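Local coordinates for protein aldose-aldose oxidoreductase (Caulobacter crescentus, PDB 5A04) that binds glucose and NADPH and probably passes hydride from one aldose sugar to another, oxidising the first and reducing the second, at residues A[198-203]-A[229-234]; A[151-156]-A[253-258]; A[137-142]-A[259-264]. One frame throughout, in Å; residues are numbered along the deposited sequence.

Contact 1 (A[198-203]-A[229-234]); sequences TGEEPV and LLFPSG
Glu200 reaches across to the type I beta turn Phe231-Gly234, which follows strand 224-230 in the C-terminal alpha/beta domain of this oxidoreductase family, and takes hold of Ser233 with both carboxylate oxygens. OE1 accepts the backbone N of Ser233 at 3.0 Å, while OE2 accepts the hydroxyl OG of the same residue in a short 2.5 Å bond. Each oxygen uses its syn lone pair, so the two bonds fix the rotation of the carboxylate. The chain is extended beyond CG (chi2 -176°), which carries the carboxylate across to the turn.

Beside this grip, residues 198-203 pack on both faces of the Phe231 ring, and Ala194 also touches it. Thr198 lies over one face, its CG2 making a CH-pi contact 4.1 Å from the ring centroid, with OG1 nearer the rim. Over the opposite face comes Pro202 CB, and Pro202 CD lies 3.8 Å from Phe231 CE2. Glu200 CB meets CD2 obliquely.

At the far end, the pairing of strands 204-210 and 224-230 is carried one bond further: Val203 N donates to Leu230 O at 2.8 Å, with 166° at the hydrogen, and Val203 CG1 rests 3.7 Å from Pro232 CG.

The next shell sets these groups. Ser233 OG accepts a hydrogen bond from Ala235 N, and Glu201 turns its CB from the contact and forms a salt bridge with Arg195. Helix 314-333 covers Pro202 and Leu229 through Val323, and Leu230 packs on Val208 of the second subunit. Gly199, with positive phi, ends helix 182-198; Thr198 OG1, itself hydrogen-bonded to Ala194 O, leads the chain off the helix in an ST turn, accepting Glu200 N at 3.0 Å.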
ATOM      1  N   THR A 198      -9.985  11.582  -0.179  1.00 17.68           N
ATOM      2  CA  THR A 198     -11.208  11.250  -0.914  1.00 17.70           C
ATOM      3  C   THR A 198     -12.278  12.300  -0.672  1.00 18.54           C
ATOM      4  O   THR A 198     -13.147  12.523  -1.524  1.00 20.05           O
ATOM      5  CB  THR A 198     -11.795   9.873  -0.508  1.00 17.67           C
ATOM      6  OG1 THR A 198     -12.074   9.885   0.895  1.00 16.46           O
ATOM      7  CG2 THR A 198     -10.824   8.751  -0.821  1.00 16.35           C
ATOM      8  N   GLY A 199     -12.225  12.924   0.503  1.00 16.81           N
ATOM      9  CA  GLY A 199     -13.301  13.788   0.962  1.00 18.83           C
ATOM     10  C   GLY A 199     -14.554  12.988   1.275  1.00 20.35           C
ATOM     11  O   GLY A 199     -15.663  13.526   1.291  1.00 22.09           O
ATOM     12  N   GLU A 200     -14.373  11.698   1.533  1.00 17.31           N
ATOM     13  CA  GLU A 200     -15.495  10.798   1.797  1.00 18.36           C
ATOM     14  C   GLU A 200     -15.368  10.066   3.122  1.00 16.78           C
ATOM     15  O   GLU A 200     -14.315  10.095   3.752  1.00 17.19           O
ATOM     16  CB  GLU A 200     -15.610   9.772   0.681  1.00 16.77           C
ATOM     17  CG  GLU A 200     -15.860  10.352  -0.704  1.00 19.82           C
ATOM     18  CD  GLU A 200     -16.045   9.248  -1.723  1.00 21.28           C
ATOM     19  OE1 GLU A 200     -17.129   8.619  -1.727  1.00 18.28           O
ATOM     20  OE2 GLU A 200     -15.102   8.996  -2.500  1.00 20.94           O
ATOM     21  N   GLU A 201     -16.444   9.390   3.530  1.00 16.34           N
ATOM     22  CA  GLU A 201     -16.412   8.514   4.700  1.00 17.36           C
ATOM     23  C   GLU A 201     -16.616   7.072   4.260  1.00 16.18           C
ATOM     24  O   GLU A 201     -17.457   6.804   3.405  1.00 17.77           O
ATOM     25  CB  GLU A 201     -17.495   8.918   5.713  1.00 18.02           C
ATOM     26  CG  GLU A 201     -17.432  10.383   6.106  1.00 18.96           C
ATOM     27  CD  GLU A 201     -16.174  10.721   6.882  1.00 19.13           C
ATOM     28  OE1 GLU A 201     -15.640   9.817   7.562  1.00 18.60           O
ATOM     29  OE2 GLU A 201     -15.738  11.889   6.833  1.00 19.94           O
ATOM     30  N   PRO A 202     -15.859   6.136   4.852  1.00 17.07           N
ATOM     31  CA  PRO A 202     -15.899   4.757   4.346  1.00 16.39           C
ATOM     32  C   PRO A 202     -17.217   4.052   4.646  1.00 17.87           C
ATOM     33  O   PRO A 202     -17.886   4.381   5.631  1.00 18.72           O
ATOM     34  CB  PRO A 202     -14.735   4.071   5.069  1.00 20.40           C
ATOM     35  CG  PRO A 202     -14.456   4.924   6.264  1.00 21.87           C
ATOM     36  CD  PRO A 202     -14.874   6.322   5.933  1.00 18.04           C
ATOM     37  N   VAL A 203     -17.588   3.110   3.787  1.00 16.16           N
ATOM     38  CA  VAL A 203     -18.805   2.333   4.022  1.00 17.85           C
ATOM     39  C   VAL A 203     -18.488   0.872   4.298  1.00 19.27           C
ATOM     40  O   VAL A 203     -19.377   0.097   4.652  1.00 19.85           O
ATOM     41  CB  VAL A 203     -19.782   2.422   2.837  1.00 19.62           C
ATOM     42  CG1 VAL A 203     -20.399   3.818   2.773  1.00 24.80           C
ATOM     43  CG2 VAL A 203     -19.091   2.050   1.533  1.00 21.24           C
ATOM     44  N   LEU A 229     -10.298   0.266   3.084  1.00 13.54           N
ATOM     45  CA  LEU A 229     -11.526   1.054   3.127  1.00 13.89           C
ATOM     46  C   LEU A 229     -12.164   1.112   1.753  1.00 15.14           C
ATOM     47  O   LEU A 229     -11.473   1.273   0.744  1.00 14.57           O
ATOM     48  CB  LEU A 229     -11.245   2.485   3.611  1.00 14.47           C
ATOM     49  CG  LEU A 229     -10.480   2.650   4.928  1.00 14.86           C
ATOM     50  CD1 LEU A 229     -10.123   4.114   5.161  1.00 16.38           C
ATOM     51  CD2 LEU A 229     -11.289   2.112   6.095  1.00 15.53           C
ATOM     52  N   LEU A 230     -13.490   1.005   1.721  1.00 13.83           N
ATOM     53  CA  LEU A 230     -14.247   1.281   0.501  1.00 15.99           C
ATOM     54  C   LEU A 230     -15.128   2.498   0.745  1.00 15.95           C
ATOM     55  O   LEU A 230     -15.712   2.622   1.822  1.00 17.73           O
ATOM     56  CB  LEU A 230     -15.100   0.070   0.109  1.00 15.16           C
ATOM     57  CG  LEU A 230     -16.003   0.206  -1.119  1.00 17.89           C
ATOM     58  CD1 LEU A 230     -15.197   0.347  -2.412  1.00 18.07           C
ATOM     59  CD2 LEU A 230     -16.936  -1.013  -1.195  1.00 20.29           C
ATOM     60  N   PHE A 231     -15.212   3.390  -0.241  1.00 15.77           N
ATOM     61  CA  PHE A 231     -15.992   4.622  -0.116  1.00 17.21           C
ATOM     62  C   PHE A 231     -17.195   4.607  -1.079  1.00 16.01           C
ATOM     63  O   PHE A 231     -17.184   3.859  -2.058  1.00 18.76           O
ATOM     64  CB  PHE A 231     -15.100   5.836  -0.401  1.00 16.65           C
ATOM     65  CG  PHE A 231     -13.972   6.014   0.593  1.00 15.40           C
ATOM     66  CD1 PHE A 231     -12.750   5.397   0.397  1.00 14.78           C
ATOM     67  CD2 PHE A 231     -14.147   6.803   1.715  1.00 15.69           C
ATOM     68  CE1 PHE A 231     -11.708   5.572   1.318  1.00 14.57           C
ATOM     69  CE2 PHE A 231     -13.121   6.984   2.643  1.00 15.07           C
ATOM     70  CZ  PHE A 231     -11.897   6.365   2.438  1.00 16.55           C
ATOM     71  N   PRO A 232     -18.221   5.442  -0.821  1.00 18.59           N
ATOM     72  CA  PRO A 232     -19.427   5.404  -1.672  1.00 19.01           C
ATOM     73  C   PRO A 232     -19.162   5.630  -3.159  1.00 21.05           C
ATOM     74  O   PRO A 232     -19.844   5.040  -3.997  1.00 20.25           O
ATOM     75  CB  PRO A 232     -20.288   6.541  -1.101  1.00 20.24           C
ATOM     76  CG  PRO A 232     -19.903   6.576   0.346  1.00 20.10           C
ATOM     77  CD  PRO A 232     -18.407   6.338   0.336  1.00 17.97           C
ATOM     78  N   SER A 233     -18.174   6.457  -3.488  1.00 19.15           N
ATOM     79  CA  SER A 233     -17.865   6.754  -4.880  1.00 17.60           C
ATOM     80  C   SER A 233     -17.241   5.570  -5.605  1.00 17.72           C
ATOM     81  O   SER A 233     -17.106   5.580  -6.836  1.00 21.47           O
ATOM     82  CB  SER A 233     -16.901   7.935  -4.967  1.00 18.52           C
ATOM     83  OG  SER A 233     -15.625   7.523  -4.508  1.00 19.12           O
ATOM     84  N   GLY A 234     -16.819   4.574  -4.834  1.00 18.11           N
ATOM     85  CA  GLY A 234     -16.077   3.454  -5.377  1.00 18.07           C
ATOM     86  C   GLY A 234     -14.583   3.569  -5.121  1.00 18.89           C
ATOM     87  O   GLY A 234     -13.839   2.628  -5.379  1.00 17.04           O
TER

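Contact 2 (A[151-156]-A[253-258]); sequences LGPVRT and SGPKGW
Ser253 O takes two backbone donors at once, Arg155 N at 2.9 Å and Thr156 N at 3.1 Å, a classic beta bulge opposite Ser253. Thr156 and Ser253 form an antiparallel hydrogen-bonded pair, completed by Ser253 N to Thr156 O at 2.9 Å. The side chains of these two residues leave the sheet on the same face, where a water bridges Thr156 OG1 and Ser253 OG.

Lys256 N, in the type I turn Gly254-Gly257, hydrogen-bonds Leu151 O at 2.9 Å from well above the carbonyl plane. That oxygen and Pro153 O crowd Gly254 CA, leaving no room for a side chain there. The Lys256 chain, bent at chi3 (63°), lays CD against Gly152 N and sends NZ to Gly149 O. Pro153 and Pro255 cross at about a right angle, CD to CD 3.9 Å, and Arg155 CG lies 4.0 Å from Pro255 CD before its guanidinium group reaches Asp223 and Ser244 of the second subunit.

Leu151 CD2 settles 3.6 Å from Gly257 O. Its side chain also meets Val146 of helix 137-147 and Val252, so the loop between that helix and strand 156-162 packs against the hairpin of strands 247-254 and 257-261.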
ATOM      1  N   LEU A 151      -6.725  14.301 -11.126  1.00 17.89           N
ATOM      2  CA  LEU A 151      -6.494  12.858 -11.162  1.00 17.12           C
ATOM      3  C   LEU A 151      -7.662  12.131 -11.795  1.00 18.57           C
ATOM      4  O   LEU A 151      -7.580  10.932 -12.070  1.00 18.68           O
ATOM      5  CB  LEU A 151      -6.279  12.283  -9.754  1.00 17.65           C
ATOM      6  CG  LEU A 151      -5.280  12.920  -8.793  1.00 19.09           C
ATOM      7  CD1 LEU A 151      -5.163  12.058  -7.519  1.00 18.75           C
ATOM      8  CD2 LEU A 151      -3.934  13.061  -9.457  1.00 22.25           C
ATOM      9  N   GLY A 152      -8.749  12.859 -12.005  1.00 19.00           N
ATOM     10  CA  GLY A 152     -10.031  12.242 -12.278  1.00 18.87           C
ATOM     11  C   GLY A 152     -10.580  11.722 -10.959  1.00 19.21           C
ATOM     12  O   GLY A 152     -10.073  12.080  -9.901  1.00 17.41           O
ATOM     13  N   PRO A 153     -11.626  10.887 -11.014  1.00 16.41           N
ATOM     14  CA  PRO A 153     -12.196  10.332  -9.776  1.00 19.01           C
ATOM     15  C   PRO A 153     -11.139   9.567  -8.991  1.00 18.31           C
ATOM     16  O   PRO A 153     -10.370   8.828  -9.605  1.00 17.95           O
ATOM     17  CB  PRO A 153     -13.290   9.375 -10.282  1.00 21.27           C
ATOM     18  CG  PRO A 153     -13.600   9.836 -11.662  1.00 26.23           C
ATOM     19  CD  PRO A 153     -12.326  10.406 -12.216  1.00 21.68           C
ATOM     20  N   VAL A 154     -11.087   9.734  -7.672  1.00 16.56           N
ATOM     21  CA  VAL A 154     -10.136   8.947  -6.894  1.00 15.95           C
ATOM     22  C   VAL A 154     -10.476   7.460  -6.989  1.00 18.14           C
ATOM     23  O   VAL A 154     -11.604   7.068  -6.715  1.00 17.63           O
ATOM     24  CB  VAL A 154     -10.122   9.347  -5.419  1.00 17.45           C
ATOM     25  CG1 VAL A 154      -9.228   8.384  -4.628  1.00 17.41           C
ATOM     26  CG2 VAL A 154      -9.641  10.788  -5.275  1.00 19.65           C
ATOM     27  N   ARG A 155      -9.499   6.643  -7.367  1.00 14.80           N
ATOM     28  CA  ARG A 155      -9.706   5.200  -7.418  1.00 15.76           C
ATOM     29  C   ARG A 155      -8.974   4.500  -6.271  1.00 15.64           C
ATOM     30  O   ARG A 155      -9.531   3.613  -5.623  1.00 15.25           O
ATOM     31  CB  ARG A 155      -9.246   4.633  -8.767  1.00 17.14           C
ATOM     32  CG  ARG A 155      -9.934   5.251  -9.989  1.00 19.52           C
ATOM     33  CD  ARG A 155     -11.421   4.884 -10.052  1.00 20.20           C
ATOM     34  NE  ARG A 155     -11.606   3.443 -10.235  1.00 21.23           N
ATOM     35  CZ  ARG A 155     -12.472   2.708  -9.550  1.00 28.29           C
ATOM     36  NH1 ARG A 155     -13.231   3.282  -8.627  1.00 27.62           N
ATOM     37  NH2 ARG A 155     -12.573   1.399  -9.782  1.00 23.35           N
ATOM     38  N   THR A 156      -7.725   4.887  -6.014  1.00 16.09           N
ATOM     39  CA  THR A 156      -6.970   4.264  -4.925  1.00 16.30           C
ATOM     40  C   THR A 156      -6.233   5.278  -4.055  1.00 16.88           C
ATOM     41  O   THR A 156      -5.743   6.302  -4.537  1.00 15.31           O
ATOM     42  CB  THR A 156      -5.920   3.237  -5.442  1.00 16.02           C
ATOM     43  OG1 THR A 156      -4.942   3.906  -6.253  1.00 17.02           O
ATOM     44  CG2 THR A 156      -6.575   2.131  -6.267  1.00 16.57           C
ATOM     45  N   SER A 253      -4.401   7.992  -6.435  1.00 15.86           N
ATOM     46  CA  SER A 253      -4.392   7.770  -7.884  1.00 15.65           C
ATOM     47  C   SER A 253      -5.797   7.736  -8.474  1.00 18.21           C
ATOM     48  O   SER A 253      -6.736   7.220  -7.856  1.00 16.24           O
ATOM     49  CB  SER A 253      -3.693   6.451  -8.241  1.00 14.89           C
ATOM     50  OG  SER A 253      -2.462   6.280  -7.568  1.00 16.03           O
ATOM     51  N   GLY A 254      -5.915   8.259  -9.692  1.00 17.13           N
ATOM     52  CA  GLY A 254      -7.137   8.176 -10.475  1.00 15.91           C
ATOM     53  C   GLY A 254      -6.749   7.894 -11.924  1.00 15.89           C
ATOM     54  O   GLY A 254      -5.570   7.709 -12.227  1.00 16.90           O
ATOM     55  N   PRO A 255      -7.737   7.863 -12.828  1.00 17.51           N
ATOM     56  CA  PRO A 255      -7.488   7.487 -14.228  1.00 20.15           C
ATOM     57  C   PRO A 255      -6.563   8.459 -14.951  1.00 21.87           C
ATOM     58  O   PRO A 255      -5.909   8.063 -15.913  1.00 20.50           O
ATOM     59  CB  PRO A 255      -8.883   7.512 -14.862  1.00 20.78           C
ATOM     60  CG  PRO A 255      -9.848   7.528 -13.724  1.00 27.11           C
ATOM     61  CD  PRO A 255      -9.156   8.151 -12.562  1.00 18.58           C
ATOM     62  N   LYS A 256      -6.509   9.709 -14.501  1.00 18.70           N
ATOM     63  CA  LYS A 256      -5.670  10.706 -15.174  1.00 18.69           C
ATOM     64  C   LYS A 256      -4.254  10.821 -14.609  1.00 21.93           C
ATOM     65  O   LYS A 256      -3.394  11.481 -15.199  1.00 19.92           O
ATOM     66  CB  LYS A 256      -6.358  12.073 -15.126  1.00 20.65           C
ATOM     67  CG  LYS A 256      -7.657  12.109 -15.921  1.00 25.16           C
ATOM     68  CD  LYS A 256      -8.499  13.344 -15.612  1.00 28.16           C
ATOM     69  CE  LYS A 256      -7.804  14.620 -16.006  1.00 37.51           C
ATOM     70  NZ  LYS A 256      -8.676  15.803 -15.738  1.00 39.53           N
ATOM     71  N   GLY A 257      -4.004  10.202 -13.460  1.00 17.91           N
ATOM     72  CA  GLY A 257      -2.683  10.259 -12.866  1.00 18.95           C
ATOM     73  C   GLY A 257      -2.693  10.132 -11.356  1.00 18.11           C
ATOM     74  O   GLY A 257      -3.687   9.712 -10.765  1.00 17.81           O
ATOM     75  N   TRP A 258      -1.580  10.485 -10.725  1.00 17.21           N
ATOM     76  CA  TRP A 258      -1.472  10.275  -9.291  1.00 17.64           C
ATOM     77  C   TRP A 258      -0.541  11.294  -8.641  1.00 19.34           C
ATOM     78  O   TRP A 258       0.254  11.960  -9.317  1.00 16.67           O
ATOM     79  CB  TRP A 258      -1.002   8.830  -8.989  1.00 14.68           C
ATOM     80  CG  TRP A 258       0.265   8.356  -9.698  1.00 19.19           C
ATOM     81  CD1 TRP A 258       0.334   7.519 -10.780  1.00 21.83           C
ATOM     82  CD2 TRP A 258       1.627   8.646  -9.335  1.00 20.50           C
ATOM     83  NE1 TRP A 258       1.647   7.296 -11.127  1.00 27.23           N
ATOM     84  CE2 TRP A 258       2.460   7.970 -10.253  1.00 24.81           C
ATOM     85  CE3 TRP A 258       2.220   9.416  -8.327  1.00 19.33           C
ATOM     86  CZ2 TRP A 258       3.853   8.052 -10.201  1.00 27.42           C
ATOM     87  CZ3 TRP A 258       3.600   9.495  -8.275  1.00 20.64           C
ATOM     88  CH2 TRP A 258       4.403   8.819  -9.210  1.00 23.40           C
TER
HETATM   89  O   HOH W   1      -2.681   5.115  -5.134  1.00 16.59           O

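Contact 3 (A[137-142]-A[259-264]); sequences AHNIEA and VEIDPA
Ile261 pushes its side chain from strand 257-261 into the flank of helix 137-147, between His138 and Ala142. From CB, the CG2 branch turns to His138 CB at 4.0 Å. The other branch, CG1, carries CD1 fully extended (chi2 178°), and this methyl touches the helix most closely: it lies 3.5 Å from His138 O and also meets the CB atoms of His138 and Ala142. Ala142 CB is within loose packing distance of Val259 CG1 as well.

Asn139 adds the polar bond. Its ND2 donates to Ala264 O at 2.9 Å, with 158° at the hydrogen and the acceptor close to the amide plane. ND2 also hydrogen-bonds Gln136 OE1, while OD1 accepts from the hydroxyls of Tyr250 and Tyr196, so hydrogen bonds at both ends fix the rotation of the buried amide. A leucine in its place would probably leave Ala264 O with one donor fewer beside Gln270, and both tyrosine hydroxyls without their shared acceptor.

Met272 of strand 272-275 packs on His138 and Ala142 of the helix and on Val259 and Ile261. The segment axes of 137-142 and 259-261 run nearly antiparallel, 9.3 Å apart at closest approach: a helix laid against a mixed sheet, as in the C-terminal alpha/beta domain of this family. Ala264, its side chain about 10 Å from the bound glucose, directly precedes Thr265 of the sugar pocket.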
ATOM      1  N   ALA A 137       1.805  22.323   3.812  1.00 16.17           N
ATOM      2  CA  ALA A 137       1.757  22.804   2.425  1.00 18.27           C
ATOM      3  C   ALA A 137       1.549  21.704   1.385  1.00 15.77           C
ATOM      4  O   ALA A 137       0.729  21.848   0.467  1.00 17.38           O
ATOM      5  CB  ALA A 137       3.047  23.576   2.097  1.00 16.27           C
ATOM      6  N   HIS A 138       2.287  20.611   1.524  1.00 15.36           N
ATOM      7  CA  HIS A 138       2.191  19.528   0.539  1.00 16.29           C
ATOM      8  C   HIS A 138       0.848  18.820   0.626  1.00 15.43           C
ATOM      9  O   HIS A 138       0.257  18.472  -0.396  1.00 16.75           O
ATOM     10  CB  HIS A 138       3.330  18.523   0.718  1.00 16.10           C
ATOM     11  CG  HIS A 138       4.698  19.130   0.595  1.00 18.55           C
ATOM     12  ND1 HIS A 138       5.205  20.013   1.524  1.00 17.96           N
ATOM     13  CD2 HIS A 138       5.667  18.973  -0.342  1.00 19.85           C
ATOM     14  CE1 HIS A 138       6.423  20.382   1.162  1.00 20.18           C
ATOM     15  NE2 HIS A 138       6.728  19.766   0.033  1.00 19.11           N
ATOM     16  N   ASN A 139       0.363  18.599   1.842  1.00 16.18           N
ATOM     17  CA  ASN A 139      -0.952  17.974   2.013  1.00 16.28           C
ATOM     18  C   ASN A 139      -2.059  18.829   1.407  1.00 17.46           C
ATOM     19  O   ASN A 139      -2.945  18.327   0.714  1.00 16.98           O
ATOM     20  CB  ASN A 139      -1.226  17.706   3.500  1.00 15.27           C
ATOM     21  CG  ASN A 139      -0.496  16.488   4.005  1.00 16.91           C
ATOM     22  OD1 ASN A 139      -1.051  15.386   4.016  1.00 18.51           O
ATOM     23  ND2 ASN A 139       0.763  16.661   4.402  1.00 15.60           N
ATOM     24  N   ILE A 140      -2.004  20.130   1.658  1.00 16.19           N
ATOM     25  CA  ILE A 140      -2.976  21.048   1.085  1.00 16.88           C
ATOM     26  C   ILE A 140      -2.946  20.983  -0.448  1.00 18.17           C
ATOM     27  O   ILE A 140      -3.993  20.926  -1.091  1.00 17.22           O
ATOM     28  CB  ILE A 140      -2.719  22.478   1.579  1.00 15.85           C
ATOM     29  CG1 ILE A 140      -3.073  22.565   3.070  1.00 17.15           C
ATOM     30  CG2 ILE A 140      -3.541  23.481   0.793  1.00 20.31           C
ATOM     31  CD1 ILE A 140      -2.663  23.863   3.717  1.00 18.64           C
ATOM     32  N   GLU A 141      -1.743  20.935  -1.017  1.00 16.29           N
ATOM     33  CA  GLU A 141      -1.577  20.815  -2.469  1.00 18.46           C
ATOM     34  C   GLU A 141      -2.193  19.518  -3.026  1.00 19.29           C
ATOM     35  O   GLU A 141      -2.869  19.546  -4.055  1.00 19.03           O
ATOM     36  CB  GLU A 141      -0.094  20.890  -2.835  1.00 18.29           C
ATOM     37  CG  GLU A 141       0.173  20.972  -4.341  1.00 21.86           C
ATOM     38  CD  GLU A 141       0.109  22.394  -4.901  1.00 28.51           C
ATOM     39  OE1 GLU A 141       0.036  23.368  -4.124  1.00 26.14           O
ATOM     40  OE2 GLU A 141       0.134  22.535  -6.143  1.00 34.48           O
ATOM     41  N   ALA A 142      -1.969  18.398  -2.341  1.00 17.42           N
ATOM     42  CA  ALA A 142      -2.550  17.113  -2.759  1.00 18.40           C
ATOM     43  C   ALA A 142      -4.076  17.157  -2.738  1.00 20.56           C
ATOM     44  O   ALA A 142      -4.742  16.744  -3.689  1.00 17.71           O
ATOM     45  CB  ALA A 142      -2.051  15.975  -1.858  1.00 16.71           C
ATOM     46  N   VAL A 259      -0.674  11.445  -7.329  1.00 17.53           N
ATOM     47  CA  VAL A 259       0.239  12.299  -6.582  1.00 16.53           C
ATOM     48  C   VAL A 259       0.586  11.605  -5.270  1.00 16.42           C
ATOM     49  O   VAL A 259      -0.256  10.946  -4.652  1.00 17.45           O
ATOM     50  CB  VAL A 259      -0.360  13.721  -6.326  1.00 18.91           C
ATOM     51  CG1 VAL A 259      -1.714  13.655  -5.684  1.00 23.04           C
ATOM     52  CG2 VAL A 259       0.587  14.568  -5.487  1.00 20.20           C
ATOM     53  N   GLU A 260       1.842  11.720  -4.865  1.00 14.88           N
ATOM     54  CA  GLU A 260       2.266  11.099  -3.618  1.00 14.80           C
ATOM     55  C   GLU A 260       3.135  12.048  -2.818  1.00 17.27           C
ATOM     56  O   GLU A 260       3.751  12.961  -3.379  1.00 16.84           O
ATOM     57  CB  GLU A 260       3.032   9.805  -3.893  1.00 18.01           C
ATOM     58  CG  GLU A 260       4.411  10.018  -4.534  1.00 16.98           C
ATOM     59  CD  GLU A 260       5.110   8.704  -4.873  1.00 21.56           C
ATOM     60  OE1 GLU A 260       4.500   7.616  -4.697  1.00 18.99           O
ATOM     61  OE2 GLU A 260       6.274   8.763  -5.326  1.00 21.51           O
ATOM     62  N   ILE A 261       3.174  11.827  -1.509  1.00 15.40           N
ATOM     63  CA  ILE A 261       4.062  12.559  -0.610  1.00 14.16           C
ATOM     64  C   ILE A 261       4.770  11.539   0.255  1.00 17.68           C
ATOM     65  O   ILE A 261       4.132  10.632   0.806  1.00 16.22           O
ATOM     66  CB  ILE A 261       3.307  13.570   0.295  1.00 15.04           C
ATOM     67  CG1 ILE A 261       2.172  14.248  -0.464  1.00 16.35           C
ATOM     68  CG2 ILE A 261       4.281  14.619   0.872  1.00 15.05           C
ATOM     69  CD1 ILE A 261       1.362  15.223   0.400  1.00 16.37           C
ATOM     70  N   ASP A 262       6.090  11.670   0.361  1.00 15.45           N
ATOM     71  CA  ASP A 262       6.899  10.757   1.167  1.00 16.07           C
ATOM     72  C   ASP A 262       8.197  11.462   1.572  1.00 18.24           C
ATOM     73  O   ASP A 262       9.063  11.680   0.729  1.00 16.43           O
ATOM     74  CB  ASP A 262       7.190   9.479   0.373  1.00 17.54           C
ATOM     75  CG  ASP A 262       7.922   8.423   1.179  1.00 16.58           C
ATOM     76  OD1 ASP A 262       8.198   8.624   2.385  1.00 17.80           O
ATOM     77  OD2 ASP A 262       8.220   7.362   0.588  1.00 18.18           O
ATOM     78  N   PRO A 263       8.332  11.835   2.856  1.00 16.23           N
ATOM     79  CA  PRO A 263       7.368  11.644   3.951  1.00 14.05           C
ATOM     80  C   PRO A 263       6.141  12.546   3.797  1.00 15.57           C
ATOM     81  O   PRO A 263       6.247  13.629   3.239  1.00 16.27           O
ATOM     82  CB  PRO A 263       8.172  12.043   5.192  1.00 15.81           C
ATOM     83  CG  PRO A 263       9.118  13.097   4.673  1.00 17.58           C
ATOM     84  CD  PRO A 263       9.518  12.597   3.299  1.00 18.04           C
ATOM     85  N   ALA A 264       4.993  12.102   4.288  1.00 13.38           N
ATOM     86  CA  ALA A 264       3.746  12.834   4.080  1.00 13.74           C
ATOM     87  C   ALA A 264       3.317  13.683   5.285  1.00 14.04           C
ATOM     88  O   ALA A 264       2.865  14.817   5.124  1.00 16.38           O
ATOM     89  CB  ALA A 264       2.618  11.848   3.718  1.00 15.46           C
TER

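From the N terminus, the chain first passes through the Rossmann fold and then enters helix 137-147, where contact 3 begins. Next come 151-156 of contact 2 and 198-203 of contact 1. The return halves follow in reverse order, 229-234, 253-258 and 259-264, so the three closures lie one within another and none crosses. Contact 1 closes the shortest loop, joining the end of helix 182-198 to strand 224-230; contact 2 ties the loop before strand 156-162 to a hairpin; contact 3 lays helix 137-147 on the next part of that hairpin. Val154 touches Thr198, and Leu151 touches Val259, linking neighbouring contacts along one mixed sheet that also meets the second subunit.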